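Local structure of angiotensin-converting enzyme (Anopheles gambiae, 6S1Y) at residues Y95-L106 against K173-R184; H508-E517 against L527-A538. The protein is a zinc metallopeptidase of the angiotensin-converting enzyme family, which probably trims peptides from their C-terminal end. All blocks are in the same frame, centred on the assembly; numbering follows the deposited sequence. Where two conformers were deposited one is given.

Interaction 1. Residues Y95-L106 against K173-R184; sequences YAALPADQFKEL and KYVELNRQAALR
A pair of roughly antiparallel packed helices, with the 3-10 turn that leads into one of its members, brings Tyr95, Leu98 and Leu106 onto Leu177, Asn178 and Ala181. The axes of the helical segments 100-106 and 173-184 approach to 9.8 Å, their directions 138° apart. Asn178 ND2 donates to Tyr95 OH over 2.9 Å, the hydroxyl lying close to the amide plane while the phenol ring stands almost perpendicular to it. Asp491, from a third part of the chain, is hydrogen-bonded to the hydroxyls of both Tyr95 and Tyr174. Within 95-106, Leu106 lays CD2 over the centre of the Tyr95 ring; across the contact its CD1 meets the edge of the Tyr174 ring, 3.8 Å from Tyr174 CD1.

In this largely helical fold of the angiotensin-converting enzyme family, helix 46-70 packs against the other side of the 95-106 segment through Phe103. Between the paired helices, Leu98 CG rests 3.9 Å from Ala181 CB, and the methyls of Leu177 divide, CD1 going to Glu105 and CD2 to Gln102. Toward the surface, Arg184 bends at chi3 (142°), bringing one guanidinium face against Pro99, whose CD lies 3.6 Å from Arg184 CZ. A long salt bridge, Glu105 OE2 to Lys173 NZ at 3.7 Å, marks the opposite end.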
# COMPACT_ATOMS: atom_id res chain seq x y z
N TYR A 95 -16.01 -14.23 1.85
CA TYR A 95 -17.34 -13.66 1.70
C TYR A 95 -18.29 -14.63 1.01
O TYR A 95 -19.51 -14.58 1.25
CB TYR A 95 -17.26 -12.36 0.90
CG TYR A 95 -16.63 -11.19 1.65
CD1 TYR A 95 -16.31 -11.29 2.99
CD2 TYR A 95 -16.36 -9.99 0.99
CE1 TYR A 95 -15.74 -10.24 3.66
CE2 TYR A 95 -15.79 -8.92 1.66
CZ TYR A 95 -15.49 -9.05 2.99
OH TYR A 95 -14.91 -8.00 3.68
N ALA A 96 -17.77 -15.50 0.16
CA ALA A 96 -18.63 -16.44 -0.55
C ALA A 96 -19.36 -17.37 0.41
O ALA A 96 -20.28 -18.05 -0.03
CB ALA A 96 -17.81 -17.25 -1.56
N ALA A 97 -19.00 -17.41 1.69
CA ALA A 97 -19.74 -18.23 2.64
C ALA A 97 -21.15 -17.73 2.88
O ALA A 97 -21.95 -18.46 3.47
CB ALA A 97 -19.00 -18.31 3.97
N LEU A 98 -21.48 -16.52 2.45
CA LEU A 98 -22.79 -15.98 2.79
C LEU A 98 -23.86 -16.47 1.81
O LEU A 98 -23.57 -16.72 0.64
CB LEU A 98 -22.76 -14.46 2.78
CG LEU A 98 -21.89 -13.73 3.80
CD1 LEU A 98 -21.60 -12.33 3.27
CD2 LEU A 98 -22.54 -13.65 5.17
N PRO A 99 -25.11 -16.59 2.26
CA PRO A 99 -26.20 -16.77 1.30
C PRO A 99 -26.15 -15.66 0.27
O PRO A 99 -25.77 -14.52 0.57
CB PRO A 99 -27.47 -16.71 2.16
CG PRO A 99 -27.04 -16.11 3.48
CD PRO A 99 -25.59 -16.45 3.65
N ALA A 100 -26.52 -15.99 -0.97
CA ALA A 100 -26.27 -15.10 -2.09
C ALA A 100 -26.90 -13.73 -1.90
O ALA A 100 -26.34 -12.74 -2.35
CB ALA A 100 -26.77 -15.74 -3.39
N ASP A 101 -28.06 -13.65 -1.24
CA ASP A 101 -28.67 -12.35 -1.04
C ASP A 101 -27.77 -11.46 -0.19
O ASP A 101 -27.56 -10.28 -0.51
CB ASP A 101 -30.05 -12.48 -0.40
CG ASP A 101 -30.00 -13.25 0.89
OD1 ASP A 101 -29.22 -14.22 0.94
OD2 ASP A 101 -30.72 -12.89 1.84
N GLN A 102 -27.22 -12.01 0.89
CA GLN A 102 -26.35 -11.24 1.77
C GLN A 102 -25.00 -10.97 1.11
O GLN A 102 -24.39 -9.93 1.36
CB GLN A 102 -26.17 -11.97 3.10
CG GLN A 102 -27.40 -11.98 4.02
CD GLN A 102 -27.10 -12.62 5.39
OE1 GLN A 102 -26.94 -13.83 5.49
NE2 GLN A 102 -27.01 -11.79 6.43
N PHE A 103 -24.52 -11.90 0.29
CA PHE A 103 -23.31 -11.67 -0.50
C PHE A 103 -23.46 -10.43 -1.38
O PHE A 103 -22.64 -9.51 -1.34
CB PHE A 103 -23.00 -12.91 -1.33
CG PHE A 103 -21.76 -12.79 -2.19
CD1 PHE A 103 -20.53 -13.19 -1.70
CD2 PHE A 103 -21.83 -12.32 -3.49
CE1 PHE A 103 -19.38 -13.09 -2.47
CE2 PHE A 103 -20.69 -12.23 -4.28
CZ PHE A 103 -19.46 -12.62 -3.77
N LYS A 104 -24.53 -10.38 -2.17
CA LYS A 104 -24.70 -9.23 -3.05
C LYS A 104 -24.99 -7.96 -2.25
O LYS A 104 -24.70 -6.85 -2.72
CB LYS A 104 -25.81 -9.50 -4.06
CG LYS A 104 -25.57 -10.76 -4.87
CD LYS A 104 -26.46 -10.81 -6.11
CE LYS A 104 -27.09 -12.19 -6.32
NZ LYS A 104 -28.42 -12.04 -6.99
N GLU A 105 -25.56 -8.10 -1.06
CA GLU A 105 -25.80 -6.92 -0.23
C GLU A 105 -24.47 -6.36 0.27
O GLU A 105 -24.27 -5.14 0.33
CB GLU A 105 -26.73 -7.27 0.92
CG GLU A 105 -27.37 -6.07 1.60
CD GLU A 105 -28.26 -6.44 2.78
OE1 GLU A 105 -28.10 -7.55 3.36
OE2 GLU A 105 -29.11 -5.61 3.14
N LEU A 106 -23.52 -7.24 0.60
CA LEU A 106 -22.21 -6.82 1.06
C LEU A 106 -21.43 -6.14 -0.06
O LEU A 106 -20.92 -5.03 0.11
CB LEU A 106 -21.46 -8.02 1.61
CG LEU A 106 -19.99 -7.84 1.94
CD1 LEU A 106 -19.77 -6.69 2.93
CD2 LEU A 106 -19.43 -9.13 2.49
N LYS A 173 -23.33 -1.22 7.20
CA LYS A 173 -23.81 -2.46 6.61
C LYS A 173 -22.64 -3.37 6.24
O LYS A 173 -22.69 -4.58 6.46
CB LYS A 173 -24.66 -2.15 5.38
CG LYS A 173 -25.06 -3.39 4.57
CD LYS A 173 -25.94 -4.33 5.38
CE LYS A 173 -27.32 -3.72 5.64
NZ LYS A 173 -28.14 -4.61 6.53
N TYR A 174 -21.59 -2.79 5.67
CA TYR A 174 -20.41 -3.58 5.33
C TYR A 174 -19.81 -4.23 6.56
O TYR A 174 -19.39 -5.39 6.52
CB TYR A 174 -19.39 -2.67 4.65
CG TYR A 174 -17.93 -3.00 4.85
CD1 TYR A 174 -17.36 -4.16 4.33
CD2 TYR A 174 -17.11 -2.11 5.52
CE1 TYR A 174 -16.01 -4.43 4.50
CE2 TYR A 174 -15.76 -2.36 5.68
CZ TYR A 174 -15.21 -3.51 5.17
OH TYR A 174 -13.85 -3.73 5.34
N VAL A 175 -19.75 -3.50 7.66
CA VAL A 175 -19.18 -4.08 8.87
C VAL A 175 -20.01 -5.26 9.33
O VAL A 175 -19.47 -6.30 9.73
CB VAL A 175 -19.05 -3.01 9.96
CG1 VAL A 175 -18.93 -3.67 11.32
CG2 VAL A 175 -17.84 -2.14 9.66
N GLU A 176 -21.35 -5.13 9.29
CA GLU A 176 -22.22 -6.16 9.84
C GLU A 176 -22.11 -7.46 9.05
O GLU A 176 -22.04 -8.54 9.63
CB GLU A 176 -23.67 -5.68 9.89
CG GLU A 176 -23.97 -4.86 11.13
CD GLU A 176 -25.07 -3.81 10.93
OE1 GLU A 176 -25.31 -3.03 11.89
OE2 GLU A 176 -25.69 -3.77 9.85
N LEU A 177 -22.08 -7.36 7.71
CA LEU A 177 -22.02 -8.56 6.89
C LEU A 177 -20.61 -9.10 6.75
O LEU A 177 -20.43 -10.30 6.50
CB LEU A 177 -22.60 -8.26 5.51
CG LEU A 177 -24.11 -8.00 5.53
CD1 LEU A 177 -24.58 -7.40 4.22
CD2 LEU A 177 -24.87 -9.29 5.84
N ASN A 178 -19.59 -8.24 6.88
CA ASN A 178 -18.22 -8.73 6.99
C ASN A 178 -18.11 -9.62 8.22
O ASN A 178 -17.42 -10.64 8.21
CB ASN A 178 -17.23 -7.56 7.06
CG ASN A 178 -15.81 -8.01 7.50
OD1 ASN A 178 -15.59 -8.35 8.65
ND2 ASN A 178 -14.86 -7.99 6.57
N ARG A 179 -18.82 -9.25 9.29
CA ARG A 179 -18.83 -10.07 10.50
C ARG A 179 -19.57 -11.38 10.27
O ARG A 179 -19.07 -12.45 10.64
CB ARG A 179 -19.47 -9.29 11.64
CG ARG A 179 -19.30 -9.95 12.98
CD ARG A 179 -19.93 -9.13 14.08
NE ARG A 179 -19.99 -9.93 15.30
CZ ARG A 179 -21.05 -10.65 15.67
NH1 ARG A 179 -22.16 -10.65 14.93
NH2 ARG A 179 -21.01 -11.35 16.80
N GLN A 180 -20.76 -11.32 9.66
CA GLN A 180 -21.50 -12.55 9.38
C GLN A 180 -20.66 -13.53 8.58
O GLN A 180 -20.73 -14.75 8.80
CB GLN A 180 -22.79 -12.23 8.62
CG GLN A 180 -23.89 -11.68 9.51
CD GLN A 180 -24.22 -12.63 10.65
OE1 GLN A 180 -24.18 -12.25 11.81
NE2 GLN A 180 -24.50 -13.89 10.30
N ALA A 181 -19.85 -13.03 7.65
CA ALA A 181 -19.05 -13.93 6.83
C ALA A 181 -17.93 -14.56 7.65
O ALA A 181 -17.57 -15.73 7.43
CB ALA A 181 -18.48 -13.19 5.63
N ALA A 182 -17.35 -13.81 8.58
CA ALA A 182 -16.30 -14.36 9.43
C ALA A 182 -16.85 -15.45 10.34
O ALA A 182 -16.21 -16.50 10.53
CB ALA A 182 -15.67 -13.25 10.26
N LEU A 183 -18.03 -15.21 10.93
CA LEU A 183 -18.68 -16.21 11.78
C LEU A 183 -19.00 -17.48 10.98
O LEU A 183 -18.72 -18.60 11.44
CB LEU A 183 -19.95 -15.63 12.39
CG LEU A 183 -19.74 -14.45 13.34
CD1 LEU A 183 -21.05 -13.99 13.95
CD2 LEU A 183 -18.78 -14.85 14.44
N ARG A 184 -19.57 -17.33 9.78
CA ARG A 184 -19.85 -18.48 8.94
C ARG A 184 -18.59 -19.23 8.51
O ARG A 184 -18.71 -20.35 8.00
CB ARG A 184 -20.64 -18.04 7.70
CG ARG A 184 -22.06 -17.61 7.99
CD ARG A 184 -22.84 -17.32 6.72
NE ARG A 184 -24.23 -17.78 6.84
CZ ARG A 184 -25.26 -16.99 7.15
NH1 ARG A 184 -25.09 -15.68 7.38
NH2 ARG A 184 -26.47 -17.53 7.23

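Interaction 2. Residues H508-E517 against L527-A538; sequences HRAACALAGE and LNNCDIYQSTAA
A disulfide between Cys512 and Cys530 ties the C-terminal turns of helix 495-514 to the irregular chain that returns beside it, and the tightest packing gathers around this bond. Its chi3 of -81° is near the right angle of an unstrained disulfide. His508, its CG anti to the backbone N (chi1 177°), has Cys512 SG over one ring face and donates from NE2 to Leu527 O over 3.1 Å, in the carbonyl plane and on a lone pair, with the acceptor almost exactly in the ring plane. Ala511 CB touches both Ile532 CD1, at 4.0 Å, and Ala538 CB, at 4.1 Å. Ser535 also packs closely, its OG 3.3 Å from Ala515 CB while capping helix 536-547 by accepting from Ala538 N.

The helix stops in a Schellman motif at Gly516, where the chain turns so that Glu517 faces Cys530. There Glu517 CB packs 3.8 Å from Cys530 SG while its carboxylate forms a salt bridge with Lys399. The looser side follows Leu514 and Ala537, both exposed, with Ala537 CB 3.8 Å from Leu514 O. At the Glu517 end, Asp531 N gives a nearly straight bond (176°) to the anti lone pair of Glu517 OE1, over 3.1 Å.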
# COMPACT_ATOMS: atom_id res chain seq x y z
N HIS A 508 15.68 -5.96 0.54
CA HIS A 508 16.69 -5.06 -0.02
C HIS A 508 18.08 -5.41 0.48
O HIS A 508 19.05 -5.39 -0.29
CB HIS A 508 16.33 -3.62 0.33
CG HIS A 508 17.32 -2.59 -0.13
ND1 HIS A 508 17.53 -2.30 -1.46
CD2 HIS A 508 18.10 -1.73 0.56
CE1 HIS A 508 18.40 -1.33 -1.57
NE2 HIS A 508 18.77 -0.96 -0.36
N ARG A 509 18.21 -5.69 1.78
CA ARG A 509 19.52 -6.01 2.33
C ARG A 509 20.07 -7.28 1.70
O ARG A 509 21.26 -7.34 1.35
CB ARG A 509 19.41 -6.17 3.85
CG ARG A 509 20.70 -6.67 4.53
CD ARG A 509 20.63 -6.54 6.04
NE ARG A 509 19.63 -7.41 6.63
CZ ARG A 509 19.32 -7.43 7.92
NH1 ARG A 509 19.95 -6.62 8.77
NH2 ARG A 509 18.38 -8.26 8.36
N ALA A 510 19.23 -8.30 1.56
CA ALA A 510 19.67 -9.55 0.95
C ALA A 510 20.05 -9.35 -0.51
O ALA A 510 21.04 -9.91 -0.98
CB ALA A 510 18.57 -10.60 1.08
N ALA A 511 19.30 -8.54 -1.24
CA ALA A 511 19.61 -8.37 -2.65
C ALA A 511 20.88 -7.55 -2.85
O ALA A 511 21.65 -7.82 -3.78
CB ALA A 511 18.43 -7.70 -3.38
N CYS A 512 21.10 -6.54 -2.01
CA CYS A 512 22.34 -5.77 -2.08
C CYS A 512 23.53 -6.65 -1.74
O CYS A 512 24.57 -6.58 -2.39
CB CYS A 512 22.26 -4.56 -1.15
SG CYS A 512 20.91 -3.42 -1.56
N ALA A 513 23.40 -7.51 -0.72
CA ALA A 513 24.46 -8.45 -0.41
C ALA A 513 24.83 -9.29 -1.63
O ALA A 513 26.01 -9.35 -2.03
CB ALA A 513 24.01 -9.35 0.74
N LEU A 514 23.83 -9.93 -2.25
CA LEU A 514 24.05 -10.72 -3.46
C LEU A 514 24.66 -9.91 -4.59
O LEU A 514 25.41 -10.47 -5.41
CB LEU A 514 22.72 -11.33 -3.93
CG LEU A 514 22.12 -12.37 -3.00
CD1 LEU A 514 20.67 -12.64 -3.41
CD2 LEU A 514 22.90 -13.67 -3.00
N ALA A 515 24.34 -8.62 -4.71
CA ALA A 515 24.92 -7.80 -5.76
C ALA A 515 26.30 -7.25 -5.40
O ALA A 515 26.85 -6.47 -6.17
CB ALA A 515 23.99 -6.63 -6.11
N GLY A 516 26.86 -7.63 -4.25
CA GLY A 516 28.11 -7.03 -3.82
C GLY A 516 28.01 -5.55 -3.52
O GLY A 516 29.00 -4.82 -3.67
N GLU A 517 26.83 -5.09 -3.11
CA GLU A 517 26.58 -3.68 -2.84
C GLU A 517 26.47 -3.36 -1.36
O GLU A 517 26.42 -2.17 -1.02
CB GLU A 517 25.28 -3.24 -3.54
CG GLU A 517 25.42 -3.08 -5.04
CD GLU A 517 26.23 -1.89 -5.39
OE1 GLU A 517 25.65 -0.78 -5.49
OE2 GLU A 517 27.47 -2.05 -5.51
N LEU A 527 23.34 0.18 3.11
CA LEU A 527 22.00 -0.02 2.59
C LEU A 527 21.48 1.23 1.90
O LEU A 527 20.62 1.12 1.03
CB LEU A 527 21.06 -0.42 3.71
CG LEU A 527 21.40 -1.75 4.37
CD1 LEU A 527 20.58 -1.96 5.63
CD2 LEU A 527 21.18 -2.90 3.38
N ASN A 528 21.99 2.41 2.26
CA ASN A 528 21.46 3.66 1.75
C ASN A 528 21.99 4.04 0.38
O ASN A 528 21.38 4.90 -0.28
CB ASN A 528 21.78 4.80 2.73
CG ASN A 528 21.27 4.51 4.11
OD1 ASN A 528 21.91 3.80 4.89
ND2 ASN A 528 20.09 5.02 4.43
N ASN A 529 23.09 3.44 -0.07
CA ASN A 529 23.65 3.77 -1.39
C ASN A 529 23.73 2.55 -2.31
O ASN A 529 24.41 2.62 -3.34
CB ASN A 529 25.04 4.42 -1.24
CG ASN A 529 26.08 3.50 -0.61
OD1 ASN A 529 25.85 2.30 -0.43
ND2 ASN A 529 27.23 4.06 -0.26
N CYS A 530 23.04 1.46 -1.99
CA CYS A 530 23.07 0.25 -2.80
C CYS A 530 22.13 0.35 -4.00
O CYS A 530 20.97 0.74 -3.85
CB CYS A 530 22.66 -0.97 -1.97
SG CYS A 530 21.69 -2.19 -2.98
N ASP A 531 22.62 -0.03 -5.17
CA ASP A 531 21.82 -0.14 -6.39
C ASP A 531 21.96 -1.56 -6.94
O ASP A 531 23.06 -1.97 -7.32
CB ASP A 531 22.25 0.89 -7.43
CG ASP A 531 21.36 0.90 -8.65
OD1 ASP A 531 20.31 0.24 -8.60
OD2 ASP A 531 21.69 1.58 -9.66
N ILE A 532 20.85 -2.31 -6.99
CA ILE A 532 20.90 -3.67 -7.50
C ILE A 532 20.59 -3.73 -8.99
O ILE A 532 20.36 -4.81 -9.55
CB ILE A 532 19.95 -4.61 -6.74
CG1 ILE A 532 18.49 -4.28 -7.05
CG2 ILE A 532 20.22 -4.55 -5.26
CD1 ILE A 532 17.53 -5.30 -6.47
N TYR A 533 20.54 -2.57 -9.65
CA TYR A 533 20.38 -2.53 -11.10
C TYR A 533 21.46 -3.36 -11.79
O TYR A 533 22.66 -3.16 -11.56
CB TYR A 533 20.44 -1.07 -11.56
CG TYR A 533 20.19 -0.81 -13.03
CD1 TYR A 533 18.99 -1.19 -13.63
CD2 TYR A 533 21.13 -0.16 -13.82
CE1 TYR A 533 18.75 -0.94 -15.00
CE2 TYR A 533 20.91 0.10 -15.18
CZ TYR A 533 19.72 -0.29 -15.76
OH TYR A 533 19.51 -0.03 -17.10
N GLN A 534 21.02 -4.29 -12.66
CA GLN A 534 21.87 -5.15 -13.49
C GLN A 534 22.53 -6.26 -12.69
O GLN A 534 23.55 -6.79 -13.11
CB GLN A 534 22.96 -4.37 -14.23
CG GLN A 534 22.40 -3.29 -15.13
CD GLN A 534 23.45 -2.43 -15.77
OE1 GLN A 534 24.40 -1.98 -15.12
NE2 GLN A 534 23.27 -2.16 -17.06
N SER A 535 21.98 -6.64 -11.54
CA SER A 535 22.53 -7.73 -10.75
C SER A 535 21.67 -8.97 -10.95
O SER A 535 20.75 -9.23 -10.18
CB SER A 535 22.63 -7.38 -9.27
OG SER A 535 22.95 -8.55 -8.53
N THR A 536 22.00 -9.74 -11.99
CA THR A 536 21.32 -11.01 -12.22
C THR A 536 21.48 -11.96 -11.03
O THR A 536 20.62 -12.82 -10.80
CB THR A 536 21.82 -11.66 -13.51
OG1 THR A 536 23.22 -11.96 -13.42
CG2 THR A 536 21.61 -10.74 -14.70
N ALA A 537 22.56 -11.82 -10.25
CA ALA A 537 22.70 -12.65 -9.06
C ALA A 537 21.57 -12.36 -8.07
O ALA A 537 21.03 -13.28 -7.44
CB ALA A 537 24.06 -12.41 -8.41
N ALA A 538 21.18 -11.10 -7.94
CA ALA A 538 20.07 -10.77 -7.06
C ALA A 538 18.72 -11.14 -7.68
O ALA A 538 17.85 -11.66 -6.99
CB ALA A 538 20.09 -9.27 -6.73

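Interactions 1 and 2 lie on opposite sides of the centre of the single chain, their centres 45 Å apart and their nearest atoms about 30 Å apart. They come in series along the sequence: the 95-106 and 173-184 pair closes before helix 495-514 begins. No helix is common to both, since interaction 1 uses helices 100-119 and 168-184 and interaction 2 uses helices 495-514 and 536-547. The zinc site of His357, His361 and Glu385 belongs to helices 349-368 and 381-395, the latter also touching His508. Two distant peripheral regions, one joined without a covalent cross-link and one by a disulfide, thus belong to the same predominantly helical peptidase fold.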